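Local coordinates for protein 2,3-dihydroxybenzoate-AMP ligase (Mycobacterium smegmatis, PDB 5KEI) that belongs to the ANL superfamily of AMP-binding enzymes, which have a large N-terminal part and a smaller C-terminal domain, at residues V98-P103 with F113-A118; A88-R93 with H173-G178; D77-R82 with F108-F113; Q45-V50 with P207-V212. All coordinates share one frame; numbering follows the deposited sequence.

Interaction 1 of 4, residues V98-P103 with F113-A118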
loop_
_atom_site.group_PDB
_atom_site.type_symbol
_atom_site.label_atom_id
_atom_site.label_comp_id
_atom_site.label_asym_id
_atom_site.label_seq_id
_atom_site.Cartn_x
_atom_site.Cartn_y
_atom_site.Cartn_z
ATOM N N VAL A 98 -13.812 1.488 8.117
ATOM C CA VAL A 98 -14.802 1.212 7.097
ATOM C C VAL A 98 -14.095 0.652 5.870
ATOM O O VAL A 98 -13.202 1.287 5.318
ATOM C CB VAL A 98 -15.606 2.499 6.733
ATOM C CG1 VAL A 98 -16.561 2.248 5.555
ATOM C CG2 VAL A 98 -16.368 3.024 7.974
ATOM N N LEU A 99 -14.488 -0.541 5.445
ATOM C CA LEU A 99 -13.890 -1.143 4.259
ATOM C C LEU A 99 -14.405 -0.428 3.026
ATOM O O LEU A 99 -15.604 -0.250 2.866
ATOM C CB LEU A 99 -14.207 -2.638 4.175
ATOM C CG LEU A 99 -13.683 -3.540 5.287
ATOM C CD1 LEU A 99 -14.041 -4.997 5.006
ATOM C CD2 LEU A 99 -12.195 -3.393 5.442
ATOM N N VAL A 100 -13.497 -0.022 2.150
ATOM C CA VAL A 100 -13.881 0.669 0.921
ATOM C C VAL A 100 -13.353 -0.036 -0.344
ATOM O O VAL A 100 -12.158 -0.337 -0.450
ATOM C CB VAL A 100 -13.378 2.123 0.934
ATOM C CG1 VAL A 100 -13.825 2.858 -0.319
ATOM C CG2 VAL A 100 -13.858 2.822 2.183
ATOM N N GLN A 101 -14.253 -0.291 -1.290
ATOM C CA GLN A 101 -13.899 -0.915 -2.563
ATOM C C GLN A 101 -14.713 -0.294 -3.694
ATOM O O GLN A 101 -15.809 -0.751 -4.007
ATOM C CB GLN A 101 -14.123 -2.432 -2.512
ATOM C CG GLN A 101 -13.715 -3.156 -3.802
ATOM C CD GLN A 101 -13.768 -4.678 -3.697
ATOM O OE1 GLN A 101 -14.818 -5.275 -3.417
ATOM N NE2 GLN A 101 -12.624 -5.313 -3.924
ATOM N N LEU A 102 -14.172 0.755 -4.301
ATOM C CA LEU A 102 -14.876 1.499 -5.333
ATOM C C LEU A 102 -14.083 1.594 -6.645
ATOM O O LEU A 102 -12.855 1.710 -6.633
ATOM C CB LEU A 102 -15.199 2.908 -4.833
ATOM C CG LEU A 102 -16.196 3.052 -3.683
ATOM C CD1 LEU A 102 -16.313 4.514 -3.313
ATOM C CD2 LEU A 102 -17.543 2.515 -4.116
ATOM N N PRO A 103 -14.797 1.564 -7.783
ATOM C CA PRO A 103 -14.227 1.778 -9.118
ATOM C C PRO A 103 -13.657 3.190 -9.278
ATOM O O PRO A 103 -13.897 4.028 -8.420
ATOM C CB PRO A 103 -15.425 1.572 -10.041
ATOM C CG PRO A 103 -16.620 1.886 -9.173
ATOM C CD PRO A 103 -16.257 1.355 -7.834
ATOM N N PHE A 113 -13.198 11.668 1.264
ATOM C CA PHE A 113 -13.262 12.819 2.160
ATOM C C PHE A 113 -14.548 12.809 2.989
ATOM O O PHE A 113 -14.543 13.251 4.135
ATOM C CB PHE A 113 -13.108 14.123 1.363
ATOM C CG PHE A 113 -11.735 14.294 0.799
ATOM C CD1 PHE A 113 -11.462 13.978 -0.521
ATOM C CD2 PHE A 113 -10.695 14.691 1.613
ATOM C CE1 PHE A 113 -10.181 14.097 -1.027
ATOM C CE2 PHE A 113 -9.416 14.811 1.120
ATOM C CZ PHE A 113 -9.162 14.516 -0.205
ATOM N N GLY A 114 -15.625 12.260 2.422
ATOM C CA GLY A 114 -16.854 12.029 3.156
ATOM C C GLY A 114 -16.581 11.183 4.380
ATOM O O GLY A 114 -16.915 11.561 5.507
ATOM N N LEU A 115 -15.945 10.038 4.164
ATOM C CA LEU A 115 -15.549 9.170 5.263
ATOM C C LEU A 115 -14.604 9.859 6.261
ATOM O O LEU A 115 -14.788 9.751 7.481
ATOM C CB LEU A 115 -14.908 7.898 4.706
ATOM C CG LEU A 115 -15.914 6.870 4.180
ATOM C CD1 LEU A 115 -15.236 5.801 3.359
ATOM C CD2 LEU A 115 -16.665 6.251 5.356
ATOM N N LEU A 116 -13.599 10.567 5.746
ATOM C CA LEU A 116 -12.616 11.233 6.603
ATOM C C LEU A 116 -13.261 12.285 7.509
ATOM O O LEU A 116 -12.877 12.443 8.673
ATOM C CB LEU A 116 -11.518 11.892 5.762
ATOM C CG LEU A 116 -10.540 10.964 5.036
ATOM C CD1 LEU A 116 -9.656 11.771 4.103
ATOM C CD2 LEU A 116 -9.707 10.144 6.009
ATOM N N ARG A 117 -14.236 13.005 6.963
ATOM C CA ARG A 117 -14.873 14.087 7.705
ATOM C C ARG A 117 -15.842 13.559 8.753
ATOM O O ARG A 117 -16.195 14.279 9.672
ATOM C CB ARG A 117 -15.586 15.044 6.753
ATOM C CG ARG A 117 -14.634 15.737 5.800
ATOM C CD ARG A 117 -15.032 17.131 5.516
ATOM N NE ARG A 117 -13.922 17.834 4.893
ATOM C CZ ARG A 117 -14.020 18.451 3.729
ATOM N NH1 ARG A 117 -15.187 18.470 3.104
ATOM N NH2 ARG A 117 -12.970 19.063 3.208
ATOM N N ALA A 118 -16.261 12.302 8.626
ATOM C CA ALA A 118 -17.020 11.668 9.693
ATOM C C ALA A 118 -16.052 11.113 10.749
ATOM O O ALA A 118 -16.462 10.646 11.819
ATOM C CB ALA A 118 -17.920 10.577 9.142
#

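Interaction 2 of 4, residues A88-R93 with H173-G178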
loop_
_atom_site.group_PDB
_atom_site.type_symbol
_atom_site.label_atom_id
_atom_site.label_comp_id
_atom_site.label_asym_id
_atom_site.label_seq_id
_atom_site.Cartn_x
_atom_site.Cartn_y
_atom_site.Cartn_z
ATOM N N ALA A 88 -22.220 9.839 9.520
ATOM C CA ALA A 88 -22.408 10.036 10.956
ATOM C C ALA A 88 -23.849 9.698 11.377
ATOM O O ALA A 88 -24.102 9.234 12.500
ATOM C CB ALA A 88 -22.060 11.481 11.345
ATOM N N GLY A 89 -24.781 9.924 10.457
ATOM C CA GLY A 89 -26.180 9.611 10.668
ATOM C C GLY A 89 -26.512 8.132 10.799
ATOM O O GLY A 89 -27.571 7.777 11.328
ATOM N N LEU A 90 -25.633 7.264 10.314
ATOM C CA LEU A 90 -25.866 5.825 10.425
ATOM C C LEU A 90 -25.316 5.318 11.751
ATOM O O LEU A 90 -25.543 4.169 12.132
ATOM C CB LEU A 90 -25.221 5.056 9.258
ATOM C CG LEU A 90 -25.639 5.339 7.807
ATOM C CD1 LEU A 90 -24.779 4.518 6.853
ATOM C CD2 LEU A 90 -27.110 5.035 7.569
ATOM N N GLY A 91 -24.575 6.171 12.450
ATOM C CA GLY A 91 -24.021 5.788 13.736
ATOM C C GLY A 91 -22.553 5.416 13.677
ATOM O O GLY A 91 -21.982 4.963 14.666
ATOM N N ILE A 92 -21.946 5.600 12.509
ATOM C CA ILE A 92 -20.503 5.445 12.351
ATOM C C ILE A 92 -19.798 6.594 13.069
ATOM O O ILE A 92 -20.101 7.773 12.845
ATOM C CB ILE A 92 -20.092 5.400 10.861
ATOM C CG1 ILE A 92 -20.714 4.168 10.184
ATOM C CG2 ILE A 92 -18.564 5.397 10.723
ATOM C CD1 ILE A 92 -20.582 4.145 8.671
ATOM N N ARG A 93 -18.862 6.238 13.941
ATOM C CA ARG A 93 -18.279 7.185 14.883
ATOM C C ARG A 93 -16.789 7.357 14.617
ATOM O O ARG A 93 -16.176 6.468 14.052
ATOM C CB ARG A 93 -18.522 6.701 16.322
ATOM C CG ARG A 93 -19.993 6.517 16.674
ATOM C CD ARG A 93 -20.615 7.799 17.219
ATOM N NE ARG A 93 -20.314 7.960 18.641
ATOM C CZ ARG A 93 -19.481 8.869 19.145
ATOM N NH1 ARG A 93 -18.868 9.739 18.348
ATOM N NH2 ARG A 93 -19.274 8.918 20.456
ATOM N N HIS A 173 -23.261 -2.055 8.615
ATOM C CA HIS A 173 -23.794 -1.319 7.471
ATOM C C HIS A 173 -23.115 -1.695 6.179
ATOM O O HIS A 173 -21.896 -1.802 6.120
ATOM C CB HIS A 173 -23.639 0.189 7.679
ATOM C CG HIS A 173 -24.304 0.694 8.915
ATOM N ND1 HIS A 173 -25.670 0.624 9.106
ATOM C CD2 HIS A 173 -23.794 1.264 10.035
ATOM C CE1 HIS A 173 -25.972 1.145 10.282
ATOM N NE2 HIS A 173 -24.851 1.545 10.862
ATOM N N VAL A 174 -23.916 -1.887 5.142
ATOM C CA VAL A 174 -23.401 -1.979 3.792
ATOM C C VAL A 174 -23.985 -0.853 2.938
ATOM O O VAL A 174 -25.206 -0.720 2.843
ATOM C CB VAL A 174 -23.723 -3.330 3.164
ATOM C CG1 VAL A 174 -23.152 -3.401 1.742
ATOM C CG2 VAL A 174 -23.174 -4.451 4.037
ATOM N N LEU A 175 -23.111 -0.041 2.336
ATOM C CA LEU A 175 -23.534 1.066 1.477
ATOM C C LEU A 175 -23.152 0.788 0.036
ATOM O O LEU A 175 -21.974 0.641 -0.292
ATOM C CB LEU A 175 -22.919 2.385 1.936
ATOM C CG LEU A 175 -23.403 2.978 3.265
ATOM C CD1 LEU A 175 -22.732 2.280 4.432
ATOM C CD2 LEU A 175 -23.132 4.475 3.315
ATOM N N VAL A 176 -24.156 0.705 -0.824
ATOM C CA VAL A 176 -23.949 0.329 -2.206
ATOM C C VAL A 176 -24.176 1.518 -3.142
ATOM O O VAL A 176 -25.264 2.100 -3.175
ATOM C CB VAL A 176 -24.886 -0.835 -2.610
ATOM C CG1 VAL A 176 -24.618 -1.268 -4.054
ATOM C CG2 VAL A 176 -24.718 -1.997 -1.648
ATOM N N ASP A 177 -23.134 1.879 -3.884
ATOM C CA ASP A 177 -23.255 2.842 -4.970
ATOM C C ASP A 177 -23.874 2.116 -6.167
ATOM O O ASP A 177 -23.166 1.472 -6.946
ATOM C CB ASP A 177 -21.883 3.443 -5.314
ATOM C CG ASP A 177 -21.963 4.572 -6.336
ATOM O OD1 ASP A 177 -22.876 5.413 -6.233
ATOM O OD2 ASP A 177 -21.098 4.627 -7.241
ATOM N N GLY A 178 -25.198 2.206 -6.292
ATOM C CA GLY A 178 -25.949 1.450 -7.283
ATOM C C GLY A 178 -27.159 0.727 -6.691
ATOM O O GLY A 178 -27.765 1.211 -5.734
#

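Interaction 3 of 4, residues D77-R82 with F108-F113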
loop_
_atom_site.group_PDB
_atom_site.type_symbol
_atom_site.label_atom_id
_atom_site.label_comp_id
_atom_site.label_asym_id
_atom_site.label_seq_id
_atom_site.Cartn_x
_atom_site.Cartn_y
_atom_site.Cartn_z
ATOM N N ASP A 77 -16.107 19.896 -2.045
ATOM C CA ASP A 77 -16.037 20.183 -0.616
ATOM C C ASP A 77 -17.397 20.046 0.089
ATOM O O ASP A 77 -17.464 19.583 1.230
ATOM C CB ASP A 77 -15.488 21.593 -0.399
ATOM C CG ASP A 77 -14.875 21.783 0.980
ATOM O OD1 ASP A 77 -14.251 20.830 1.494
ATOM O OD2 ASP A 77 -15.020 22.885 1.551
ATOM N N ARG A 78 -18.472 20.460 -0.584
ATOM C CA ARG A 78 -19.824 20.357 -0.029
ATOM C C ARG A 78 -20.302 18.907 -0.033
ATOM O O ARG A 78 -20.902 18.438 0.933
ATOM C CB ARG A 78 -20.821 21.221 -0.813
ATOM C CG ARG A 78 -20.584 22.718 -0.705
ATOM C CD ARG A 78 -21.544 23.483 -1.611
ATOM N NE ARG A 78 -20.916 24.672 -2.197
ATOM C CZ ARG A 78 -20.829 24.919 -3.506
ATOM N NH1 ARG A 78 -21.341 24.070 -4.389
ATOM N NH2 ARG A 78 -20.234 26.028 -3.932
ATOM N N LEU A 79 -20.034 18.212 -1.136
ATOM C CA LEU A 79 -20.409 16.818 -1.275
ATOM C C LEU A 79 -19.827 15.967 -0.161
ATOM O O LEU A 79 -20.533 15.156 0.425
ATOM C CB LEU A 79 -19.959 16.282 -2.627
ATOM C CG LEU A 79 -20.769 16.807 -3.806
ATOM C CD1 LEU A 79 -20.144 16.326 -5.112
ATOM C CD2 LEU A 79 -22.202 16.338 -3.677
ATOM N N ALA A 80 -18.542 16.158 0.125
ATOM C CA ALA A 80 -17.889 15.428 1.199
ATOM C C ALA A 80 -18.528 15.758 2.543
ATOM O O ALA A 80 -18.723 14.866 3.368
ATOM C CB ALA A 80 -16.402 15.734 1.233
ATOM N N ASP A 81 -18.832 17.042 2.757
ATOM C CA ASP A 81 -19.510 17.486 3.980
ATOM C C ASP A 81 -20.841 16.764 4.118
ATOM O O ASP A 81 -21.153 16.200 5.173
ATOM C CB ASP A 81 -19.743 19.011 3.985
ATOM C CG ASP A 81 -18.527 19.807 4.472
ATOM O OD1 ASP A 81 -17.634 19.225 5.123
ATOM O OD2 ASP A 81 -18.465 21.029 4.206
ATOM N N ARG A 82 -21.621 16.773 3.042
ATOM C CA ARG A 82 -22.933 16.134 3.049
ATOM C C ARG A 82 -22.819 14.631 3.220
ATOM O O ARG A 82 -23.634 14.009 3.913
ATOM C CB ARG A 82 -23.700 16.461 1.771
ATOM C CG ARG A 82 -24.438 17.786 1.851
ATOM C CD ARG A 82 -24.961 18.184 0.491
ATOM N NE ARG A 82 -25.767 17.119 -0.101
ATOM C CZ ARG A 82 -26.100 17.067 -1.387
ATOM N NH1 ARG A 82 -25.684 18.013 -2.223
ATOM N NH2 ARG A 82 -26.842 16.065 -1.837
ATOM N N PHE A 108 -15.291 8.338 -5.961
ATOM C CA PHE A 108 -14.248 7.799 -5.088
ATOM C C PHE A 108 -13.753 8.908 -4.153
ATOM O O PHE A 108 -13.525 8.674 -2.959
ATOM C CB PHE A 108 -13.089 7.190 -5.916
ATOM C CG PHE A 108 -11.879 6.805 -5.092
ATOM C CD1 PHE A 108 -11.780 5.549 -4.517
ATOM C CD2 PHE A 108 -10.849 7.708 -4.886
ATOM C CE1 PHE A 108 -10.680 5.206 -3.759
ATOM C CE2 PHE A 108 -9.743 7.368 -4.122
ATOM C CZ PHE A 108 -9.653 6.116 -3.565
ATOM N N ALA A 109 -13.601 10.111 -4.708
ATOM C CA ALA A 109 -13.211 11.287 -3.933
ATOM C C ALA A 109 -14.298 11.697 -2.941
ATOM O O ALA A 109 -13.987 12.131 -1.838
ATOM C CB ALA A 109 -12.861 12.489 -4.874
ATOM N N VAL A 110 -15.565 11.577 -3.340
ATOM C CA VAL A 110 -16.686 11.911 -2.454
ATOM C C VAL A 110 -16.693 10.984 -1.242
ATOM O O VAL A 110 -16.848 11.441 -0.113
ATOM C CB VAL A 110 -18.039 11.815 -3.177
ATOM C CG1 VAL A 110 -19.169 12.254 -2.257
ATOM C CG2 VAL A 110 -18.012 12.631 -4.464
ATOM N N ALA A 111 -16.484 9.688 -1.482
ATOM C CA ALA A 111 -16.382 8.708 -0.406
ATOM C C ALA A 111 -15.159 8.916 0.509
ATOM O O ALA A 111 -15.277 8.831 1.734
ATOM C CB ALA A 111 -16.355 7.310 -0.983
ATOM N N LEU A 112 -13.987 9.175 -0.071
ATOM C CA LEU A 112 -12.778 9.298 0.730
ATOM C C LEU A 112 -12.904 10.460 1.742
ATOM O O LEU A 112 -12.779 10.253 2.948
ATOM C CB LEU A 112 -11.558 9.466 -0.181
ATOM C CG LEU A 112 -10.192 9.669 0.488
ATOM C CD1 LEU A 112 -9.771 8.477 1.353
ATOM C CD2 LEU A 112 -9.111 9.986 -0.559
ATOM N N PHE A 113 -13.198 11.668 1.264
ATOM C CA PHE A 113 -13.262 12.819 2.160
ATOM C C PHE A 113 -14.548 12.809 2.989
ATOM O O PHE A 113 -14.543 13.251 4.135
ATOM C CB PHE A 113 -13.108 14.123 1.363
ATOM C CG PHE A 113 -11.735 14.294 0.799
ATOM C CD1 PHE A 113 -11.462 13.978 -0.521
ATOM C CD2 PHE A 113 -10.695 14.691 1.613
ATOM C CE1 PHE A 113 -10.181 14.097 -1.027
ATOM C CE2 PHE A 113 -9.416 14.811 1.120
ATOM C CZ PHE A 113 -9.162 14.516 -0.205
#

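Interaction 4 of 4, residues Q45-V50 with P207-V212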
loop_
_atom_site.group_PDB
_atom_site.type_symbol
_atom_site.label_atom_id
_atom_site.label_comp_id
_atom_site.label_asym_id
_atom_site.label_seq_id
_atom_site.Cartn_x
_atom_site.Cartn_y
_atom_site.Cartn_z
ATOM N N GLN A 45 -2.003 19.150 10.269
ATOM C CA GLN A 45 -3.332 19.250 9.686
ATOM C C GLN A 45 -3.890 17.878 9.258
ATOM O O GLN A 45 -3.151 16.990 8.782
ATOM C CB GLN A 45 -3.313 20.211 8.502
ATOM C CG GLN A 45 -2.857 21.638 8.853
ATOM C CD GLN A 45 -3.804 22.345 9.818
ATOM O OE1 GLN A 45 -5.024 22.355 9.618
ATOM N NE2 GLN A 45 -3.243 22.943 10.871
ATOM N N LEU A 46 -5.197 17.714 9.445
ATOM C CA LEU A 46 -5.869 16.449 9.188
ATOM C C LEU A 46 -5.937 16.194 7.700
ATOM O O LEU A 46 -5.984 17.146 6.926
ATOM C CB LEU A 46 -7.282 16.447 9.777
ATOM C CG LEU A 46 -7.481 16.436 11.305
ATOM C CD1 LEU A 46 -8.950 16.227 11.595
ATOM C CD2 LEU A 46 -6.646 15.382 12.019
ATOM N N LEU A 47 -5.993 14.919 7.310
ATOM C CA LEU A 47 -6.020 14.552 5.902
ATOM C C LEU A 47 -7.125 15.281 5.136
ATOM O O LEU A 47 -6.888 15.754 4.023
ATOM C CB LEU A 47 -6.179 13.030 5.733
ATOM C CG LEU A 47 -6.059 12.423 4.329
ATOM C CD1 LEU A 47 -4.905 13.043 3.534
ATOM C CD2 LEU A 47 -5.889 10.889 4.398
ATOM N N ASP A 48 -8.326 15.380 5.711
ATOM C CA ASP A 48 -9.444 15.957 4.960
ATOM C C ASP A 48 -9.211 17.434 4.668
ATOM O O ASP A 48 -9.930 18.013 3.861
ATOM C CB ASP A 48 -10.789 15.831 5.695
ATOM C CG ASP A 48 -10.917 16.808 6.892
ATOM O OD1 ASP A 48 -10.212 16.625 7.908
ATOM O OD2 ASP A 48 -11.702 17.793 6.787
ATOM N N SER A 49 -8.234 18.047 5.336
ATOM C CA SER A 49 -7.987 19.480 5.177
ATOM C C SER A 49 -7.346 19.770 3.833
ATOM O O SER A 49 -7.332 20.927 3.382
ATOM C CB SER A 49 -7.090 20.027 6.290
ATOM O OG SER A 49 -5.736 19.685 6.038
ATOM N N VAL A 50 -6.805 18.729 3.198
ATOM C CA VAL A 50 -6.278 18.883 1.856
ATOM C C VAL A 50 -7.400 19.388 0.940
ATOM O O VAL A 50 -7.174 20.298 0.147
ATOM C CB VAL A 50 -5.671 17.569 1.309
ATOM C CG1 VAL A 50 -5.292 17.712 -0.183
ATOM C CG2 VAL A 50 -4.457 17.170 2.127
ATOM N N PRO A 207 -3.655 7.138 12.937
ATOM C CA PRO A 207 -4.055 6.700 11.594
ATOM C C PRO A 207 -5.180 7.520 10.976
ATOM O O PRO A 207 -6.185 7.744 11.620
ATOM C CB PRO A 207 -4.525 5.256 11.827
ATOM C CG PRO A 207 -3.701 4.790 12.949
ATOM C CD PRO A 207 -3.531 5.981 13.852
ATOM N N ALA A 208 -4.997 7.952 9.732
ATOM C CA ALA A 208 -6.051 8.606 8.990
ATOM C C ALA A 208 -6.797 7.566 8.180
ATOM O O ALA A 208 -8.026 7.604 8.103
ATOM C CB ALA A 208 -5.485 9.679 8.077
ATOM N N LEU A 209 -6.045 6.650 7.558
ATOM C CA LEU A 209 -6.639 5.556 6.784
ATOM C C LEU A 209 -5.757 4.310 6.853
ATOM O O LEU A 209 -4.620 4.386 7.316
ATOM C CB LEU A 209 -6.859 5.971 5.316
ATOM C CG LEU A 209 -5.723 6.633 4.517
ATOM C CD1 LEU A 209 -4.583 5.672 4.218
ATOM C CD2 LEU A 209 -6.243 7.199 3.208
ATOM N N LEU A 210 -6.269 3.168 6.391
ATOM C CA LEU A 210 -5.425 1.967 6.277
ATOM C C LEU A 210 -5.242 1.592 4.797
ATOM O O LEU A 210 -6.212 1.459 4.036
ATOM C CB LEU A 210 -6.017 0.788 7.063
ATOM C CG LEU A 210 -6.401 1.075 8.532
ATOM C CD1 LEU A 210 -7.120 -0.098 9.194
ATOM C CD2 LEU A 210 -5.200 1.485 9.379
ATOM N N LEU A 211 -3.997 1.450 4.374
ATOM C CA LEU A 211 -3.730 0.919 3.036
ATOM C C LEU A 211 -3.584 -0.591 3.125
ATOM O O LEU A 211 -3.377 -1.147 4.204
ATOM C CB LEU A 211 -2.472 1.541 2.427
ATOM C CG LEU A 211 -2.426 3.063 2.263
ATOM C CD1 LEU A 211 -1.014 3.502 1.956
ATOM C CD2 LEU A 211 -3.348 3.513 1.137
ATOM N N VAL A 212 -3.716 -1.243 1.980
ATOM C CA VAL A 212 -3.476 -2.671 1.854
ATOM C C VAL A 212 -2.058 -2.927 1.330
ATOM O O VAL A 212 -1.560 -2.212 0.470
ATOM C CB VAL A 212 -4.525 -3.325 0.927
ATOM C CG1 VAL A 212 -4.194 -4.781 0.687
ATOM C CG2 VAL A 212 -5.911 -3.205 1.552
#

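Interaction 1 of 4, residues V98-P103 with F113-A118
Leu115 meets Val98 and Val100 with its two methyl branches, one for each valine. CD1 of Leu115 lies 3.5 Å from CG2 of Val100. CD2 of Leu115 lies 4.0 Å from CG1 of Val98, with Val98 CB only slightly farther. Leu115 slants across Val98 and runs alongside Val100, pointing the other way.

The contact is small and wholly apolar, and all three residues are buried. No hydrogen bond joins the two segments. CG of Leu115 sits beside its own backbone N (chi1 -78°). From there its forked end faces the strand. Val98 and Val100 are two apart on the strand, so both CB atoms point toward the helix. Leu99, between them, points away.

Farther out, Pro122 touches both Val100 and Leu115. Ile87 of helix 73-88 also packs on Leu115. Backbone hydrogen bonds from Val98 and Val100 to the parallel strand 121-124 fix the strand that carries the two valines. On its other flank, Leu99 bonds to strand 145-149. Helix 107-117 thus packs on strand 97-101, within the classic beta-alpha-beta unit of strand 97-101, helix 107-117 and strand 121-124.

Interaction 2 of 4, residues A88-R93 with H173-G178
CB of Leu90 lies over one face of the His173 imidazole, at the point where the chain leaves helix 73-88 in a Schellman motif. Gly91, with a positive phi of 102°, is the residue that ends the helix in this motif. Leu90 comes just before it and is the third residue of a type I beta turn from Ala88 to Gly91.

Two contacts join the ring to Leu90. CB of Leu90 is 4.0 Å from the centroid of the His173 ring and 17° off the ring normal. This is a CH-pi contact, displaced a little toward the rim near NE2. The backbone of the same leucine supplies the second contact. NE2 of His173 gives a weak hydrogen bond to Leu90 O, 3.0 Å long but bent to 122° at the hydrogen. The ring is therefore met by both the side chain and the backbone of one residue. The first torsion of His173 carries the ring from the strand toward the turn.

Ile92 approaches the same ring obliquely through CG1. It also packs on Ala145 of the neighbouring strand, and so does His173.

Farther along Leu90, the contact becomes purely apolar. Leu90 and Leu175 reach toward each other, tip to tip. Val189 of helix 186-190 touches both leucines. The end of helix 73-88 is thus joined to strand 173-177, next to the edge strand 184-185 of the sheet. CD1 of Leu90 rests against the fork of Leu175, 3.9 Å from both Leu175 CD1 and Leu175 CD2.

Interaction 3 of 4, residues D77-R82 with F108-F113
Ala80 and Phe113 meet through their CB atoms where two helices cross. Helices 73-88 and 107-117 pack against each other in the N-terminal part of the ANL fold. Helix 107-117 is the one that crosses over from strand 97-101 to strand 121-124. The axes of the short segments 77-82 and 108-113 approach to 8.2 Å, with a crossing angle of -53°. With only a methyl on Ala80, its CA and the CA of Val110 come within 5.2 Å.

Phe113 can be followed outward from its CB. Phe113 CB is 3.7 Å from Ala80 CB, and this is where the residue touches helix 73-88. A chi1 of -69° turns the ring away from Ala80. Farther out, CD2 of Phe113 packs on CA of Asp48. CE2 comes next and lies near the backbone O of Leu47. Leu51 of helix 49-57 and Leu267 and Met270 of helix 265-271 also touch this side chain. Phe113 therefore makes its helix-helix contact at the base and uses its ring to reach other parts of the fold.

No hydrogen bond crosses between the two segments. Asp77 and Asp81 point their CB atoms away from segment 108-113. Asp77 forms salt bridges with Arg52 and with Arg117, farther along helix 107-117, and Asp81 forms one with Arg52.

The second apolar pair uses the neighbouring residue Leu79 and Val110, one turn before Phe113. There Val110 CG1, anti to its backbone N (chi1 -176°), faces Leu79. Val110 CG1 is 4.1 Å from Leu79 CB and 4.2 Å from Leu79 O.

Interaction 4 of 4, residues Q45-V50 with P207-V212
Leu47 touches both Ala208 and Leu209, chiefly with the methyl CD2. The apolar contacts come first. CD2 of Leu47 is 3.9 Å from Ala208 CB. The same Leu47 CD2 is also 3.9 Å from Leu209 CD2. CB of Leu47 adds a looser contact with Ala208 CB. The side chains of Leu47 and Leu209 run nearly perpendicular to each other. Leu209 holds its CG between backbone N and carbonyl carbon, and this chi1 of 49° brings its CD2 to Leu47. All three residues are buried. Val231 of helix 227-240 also packs on Leu47.

Hydrogen bonds hold Leu47 in place but do not cross to segment 207-212. Leu46 to Ser49 form a type I beta turn. Leu46 O is gripped twice, by Ser49 N at 2.9 Å and by Ser49 OG at 2.7 Å. The hydroxyl bond lies in the carbonyl plane, with a C=O...OG angle of 159°. Leu47 N is hydrogen-bonded to His227 ND1.

One charged pair lies nearby: Asp48 forms a salt bridge with Arg117.

The turn thus packs the entry to helix 49-57 against an irregular point of strand 207-212. There Ala208 and Leu209 both face Arg225 of the antiparallel edge strand 222-226, making a classic beta bulge.

Overall arrangement
All four contacts lie in the N-terminal part of the chain. Interactions 1, 2 and 4 reach the same mixed sheet, through strands 97-101, 173-177 and 207-212. Interaction 3 packs helix 73-88 on helix 107-117, which interaction 1 also uses. Phe113 belongs to both. Interaction 1 is central: its centre is about 10, 9 and 11 Å from the centres of interactions 2, 3 and 4, and it touches each. Interactions 2 and 4 have centres about 19 Å apart and do not touch. Along the chain, interaction 4 encloses the others, interaction 1 is nested within interaction 2, and interaction 3 crosses both. Together they tie helices 49-57, 73-88 and 107-117 to one sheet of this ANL-type enzyme.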